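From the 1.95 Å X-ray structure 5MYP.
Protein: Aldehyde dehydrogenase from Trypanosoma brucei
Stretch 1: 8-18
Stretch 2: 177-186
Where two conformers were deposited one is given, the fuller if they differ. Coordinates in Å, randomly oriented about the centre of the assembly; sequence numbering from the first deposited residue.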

# COMPACT_ATOMS: atom_id res chain seq x y z
N VAL A 8 -26.48 7.16 23.15
CA VAL A 8 -26.13 6.08 22.21
C VAL A 8 -26.73 6.40 20.83
O VAL A 8 -27.84 6.92 20.76
CB VAL A 8 -26.63 4.70 22.71
CG1 VAL A 8 -25.84 4.22 23.91
CG2 VAL A 8 -28.13 4.71 23.03
N PRO A 9 -25.99 6.10 19.74
CA PRO A 9 -26.59 6.27 18.42
C PRO A 9 -27.51 5.10 18.08
O PRO A 9 -27.29 3.98 18.55
CB PRO A 9 -25.37 6.30 17.49
CG PRO A 9 -24.37 5.46 18.18
CD PRO A 9 -24.59 5.66 19.65
N GLU A 10 -28.53 5.36 17.27
CA GLU A 10 -29.39 4.29 16.75
C GLU A 10 -28.58 3.43 15.79
O GLU A 10 -27.85 3.97 14.95
CB GLU A 10 -30.61 4.89 16.04
CG GLU A 10 -31.64 3.86 15.59
CD GLU A 10 -32.84 4.48 14.90
OE1 GLU A 10 -33.23 5.63 15.25
OE2 GLU A 10 -33.42 3.83 13.99
N ASN A 11 -28.69 2.11 15.91
CA ASN A 11 -28.02 1.19 14.98
C ASN A 11 -28.60 1.37 13.58
O ASN A 11 -29.81 1.47 13.41
CB ASN A 11 -28.20 -0.27 15.41
CG ASN A 11 -27.43 -0.62 16.68
OD1 ASN A 11 -26.38 -0.05 16.98
ND2 ASN A 11 -27.95 -1.58 17.42
N THR A 12 -27.72 1.42 12.58
CA THR A 12 -28.15 1.46 11.19
C THR A 12 -28.74 0.10 10.83
O THR A 12 -28.12 -0.93 11.09
CB THR A 12 -26.97 1.76 10.25
OG1 THR A 12 -26.25 2.91 10.73
CG2 THR A 12 -27.46 2.01 8.81
N SER A 13 -29.94 0.10 10.25
CA SER A 13 -30.57 -1.14 9.81
C SER A 13 -29.74 -1.75 8.69
O SER A 13 -29.16 -1.03 7.87
CB SER A 13 -32.01 -0.91 9.33
OG SER A 13 -32.03 -0.28 8.06
N LEU A 14 -29.69 -3.08 8.65
CA LEU A 14 -28.90 -3.79 7.65
C LEU A 14 -29.35 -3.49 6.21
O LEU A 14 -28.52 -3.44 5.31
CB LEU A 14 -28.92 -5.31 7.91
CG LEU A 14 -28.35 -5.77 9.26
CD1 LEU A 14 -28.45 -7.29 9.39
CD2 LEU A 14 -26.91 -5.32 9.42
N GLU A 15 -30.66 -3.28 6.03
CA GLU A 15 -31.22 -2.93 4.72
C GLU A 15 -30.77 -1.55 4.23
O GLU A 15 -30.63 -1.34 3.02
CB GLU A 15 -32.76 -3.00 4.78
CG GLU A 15 -33.47 -2.40 3.58
CD GLU A 15 -34.98 -2.53 3.68
OE1 GLU A 15 -35.69 -1.62 3.20
OE2 GLU A 15 -35.46 -3.54 4.23
N ASN A 16 -30.55 -0.61 5.16
CA ASN A 16 -30.08 0.75 4.82
C ASN A 16 -28.58 0.85 4.50
O ASN A 16 -28.16 1.84 3.90
CB ASN A 16 -30.43 1.76 5.93
CG ASN A 16 -31.91 2.13 5.95
OD1 ASN A 16 -32.62 1.96 4.95
ND2 ASN A 16 -32.37 2.67 7.07
N ILE A 17 -27.79 -0.14 4.90
CA ILE A 17 -26.34 -0.10 4.67
C ILE A 17 -25.98 -0.04 3.17
O ILE A 17 -25.21 0.84 2.78
CB ILE A 17 -25.59 -1.22 5.46
CG1 ILE A 17 -25.60 -0.87 6.95
CG2 ILE A 17 -24.15 -1.39 4.96
CD1 ILE A 17 -25.25 -2.02 7.88
N PRO A 18 -26.53 -0.94 2.33
CA PRO A 18 -26.33 -0.82 0.87
C PRO A 18 -26.78 0.52 0.27
O PRO A 18 -26.13 1.01 -0.65
CB PRO A 18 -27.19 -1.96 0.30
CG PRO A 18 -27.33 -2.94 1.40
CD PRO A 18 -27.20 -2.21 2.70
N GLY A 177 -21.37 9.26 4.36
CA GLY A 177 -22.37 8.38 4.96
C GLY A 177 -21.92 7.89 6.32
O GLY A 177 -20.72 7.86 6.61
N ILE A 178 -22.88 7.53 7.17
CA ILE A 178 -22.57 7.04 8.52
C ILE A 178 -23.26 5.69 8.75
O ILE A 178 -24.46 5.56 8.49
CB ILE A 178 -22.99 8.04 9.62
CG1 ILE A 178 -22.38 9.43 9.35
CG2 ILE A 178 -22.57 7.52 10.99
CD1 ILE A 178 -22.88 10.52 10.28
N VAL A 179 -22.49 4.71 9.22
CA VAL A 179 -23.04 3.42 9.65
C VAL A 179 -22.71 3.26 11.13
O VAL A 179 -21.54 3.28 11.50
CB VAL A 179 -22.47 2.24 8.83
CG1 VAL A 179 -22.94 0.90 9.40
CG2 VAL A 179 -22.88 2.37 7.37
N ASN A 180 -23.74 3.09 11.96
CA ASN A 180 -23.58 2.93 13.40
C ASN A 180 -23.95 1.51 13.80
O ASN A 180 -24.89 0.93 13.26
CB ASN A 180 -24.47 3.94 14.15
CG ASN A 180 -23.81 5.31 14.29
OD1 ASN A 180 -22.74 5.41 14.88
ND2 ASN A 180 -24.44 6.36 13.76
N GLY A 181 -23.18 0.96 14.74
CA GLY A 181 -23.45 -0.37 15.30
C GLY A 181 -22.20 -1.13 15.68
O GLY A 181 -21.11 -0.56 15.72
N GLY A 182 -22.36 -2.42 15.93
CA GLY A 182 -21.27 -3.30 16.37
C GLY A 182 -20.85 -4.24 15.26
O GLY A 182 -20.68 -3.83 14.11
N VAL A 183 -20.68 -5.52 15.60
CA VAL A 183 -20.15 -6.52 14.68
C VAL A 183 -21.08 -6.76 13.50
O VAL A 183 -20.61 -6.84 12.36
CB VAL A 183 -19.84 -7.86 15.41
CG1 VAL A 183 -19.45 -8.97 14.43
CG2 VAL A 183 -18.72 -7.65 16.43
N SER A 184 -22.37 -6.89 13.78
CA SER A 184 -23.38 -7.12 12.73
C SER A 184 -23.32 -6.05 11.63
O SER A 184 -23.27 -6.37 10.44
CB SER A 184 -24.78 -7.17 13.33
OG SER A 184 -25.79 -7.16 12.33
N GLU A 185 -23.30 -4.79 12.05
CA GLU A 185 -23.33 -3.67 11.12
C GLU A 185 -21.98 -3.46 10.43
O GLU A 185 -21.93 -3.09 9.26
CB GLU A 185 -23.79 -2.38 11.82
CG GLU A 185 -25.25 -2.42 12.30
CD GLU A 185 -25.47 -3.12 13.63
OE1 GLU A 185 -24.49 -3.52 14.29
OE2 GLU A 185 -26.63 -3.26 14.06
N THR A 186 -20.89 -3.72 11.15
CA THR A 186 -19.54 -3.66 10.58
C THR A 186 -19.32 -4.76 9.55
O THR A 186 -18.78 -4.50 8.47
CB THR A 186 -18.45 -3.74 11.67
OG1 THR A 186 -18.69 -2.72 12.65
CG2 THR A 186 -17.05 -3.56 11.09
O HOH W 1 -27.19 5.99 13.22
O HOH W 2 -28.64 -2.95 12.57

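What does the end of the strand offer to the other stretch? Very little at first: G177 lies out of reach, and I178 turns the end of its side chain away, so its nearest approach is through its carbonyl, with I178 O 3.9 Å from T12 OG1. V179 makes the first real packing contact. Its CG1 sits 4.0 Å from I17 CD1, an apolar pairing of two buried residues, as expected for side chains with no polar groups. I17 reaches this point from the helix near the end of stretch 1, with its CA-to-CB bond directed toward stretch 2.

How are the two backbones held in register? The answer lies in N180 and T12, which bond to each other twice. The amide of N180 donates to the threonine hydroxyl, N180 N to T12 OG1 at 2.8 Å and nearly straight at 173°. The amide of T12 donates in return to the asparagine carbonyl, T12 N to N180 O at 3.0 Å and 165°. One bond is thus backbone to backbone, while the other uses a side chain in place of a second carbonyl. The m rotamer of T12 places OG1 at the amide, and N180 O also receives a longer CA-H...O contact from N11 CA at 3.6 Å. The CA-to-CB bond of N180 points toward stretch 1, and its OD1 lies 3.7 Å from P9 CG, against the proline ring, while its CB is 3.5 Å from E10 O. Water 1 completes the arrangement by accepting from N180 ND2 at 2.8 Å and donating to E10 O at 2.7 Å, so a carbonyl that has no direct hydrogen bond to stretch 2 is still linked to it.

Why does the chain pass N11 at a glycine? G181 brings its CA to 3.4 Å from N11 OD1, and the two CA atoms, G181 CA and N11 CA, are 4.8 Å apart. Its backbone angles, 147/-166, would jam a CB against the preceding carbonyl oxygen, and that CB would also fall only 2.3 Å from E185 OE1. The carboxylate occupies that space: G182 N, at the N-cap position, donates to E185 OE1 at 2.9 Å.

How does the helix that follows meet stretch 1? V183 stays out of reach, but S184 OG comes within 3.6 Å of L14 CD2, where the leucine's end approaches although its CA-to-CB bond points sideways. E185 does more. Its CG is 3.5 Å from T12 O, and its OE2 is 3.6 Å from N11 CB; water 2 donates both to E185 OE2 at 2.5 Å and to T12 O at 2.6 Å, bridging two acceptors that cannot bond to each other directly. I17 CD1 lies 3.8 Å from E185 O, so the isoleucine touches V179 and the helix alike. E185 is the last residue to touch stretch 1: the CA-to-CB bond of T186 points away, and T186 OG1 donates to G182 O at 2.7 Å within its own stretch.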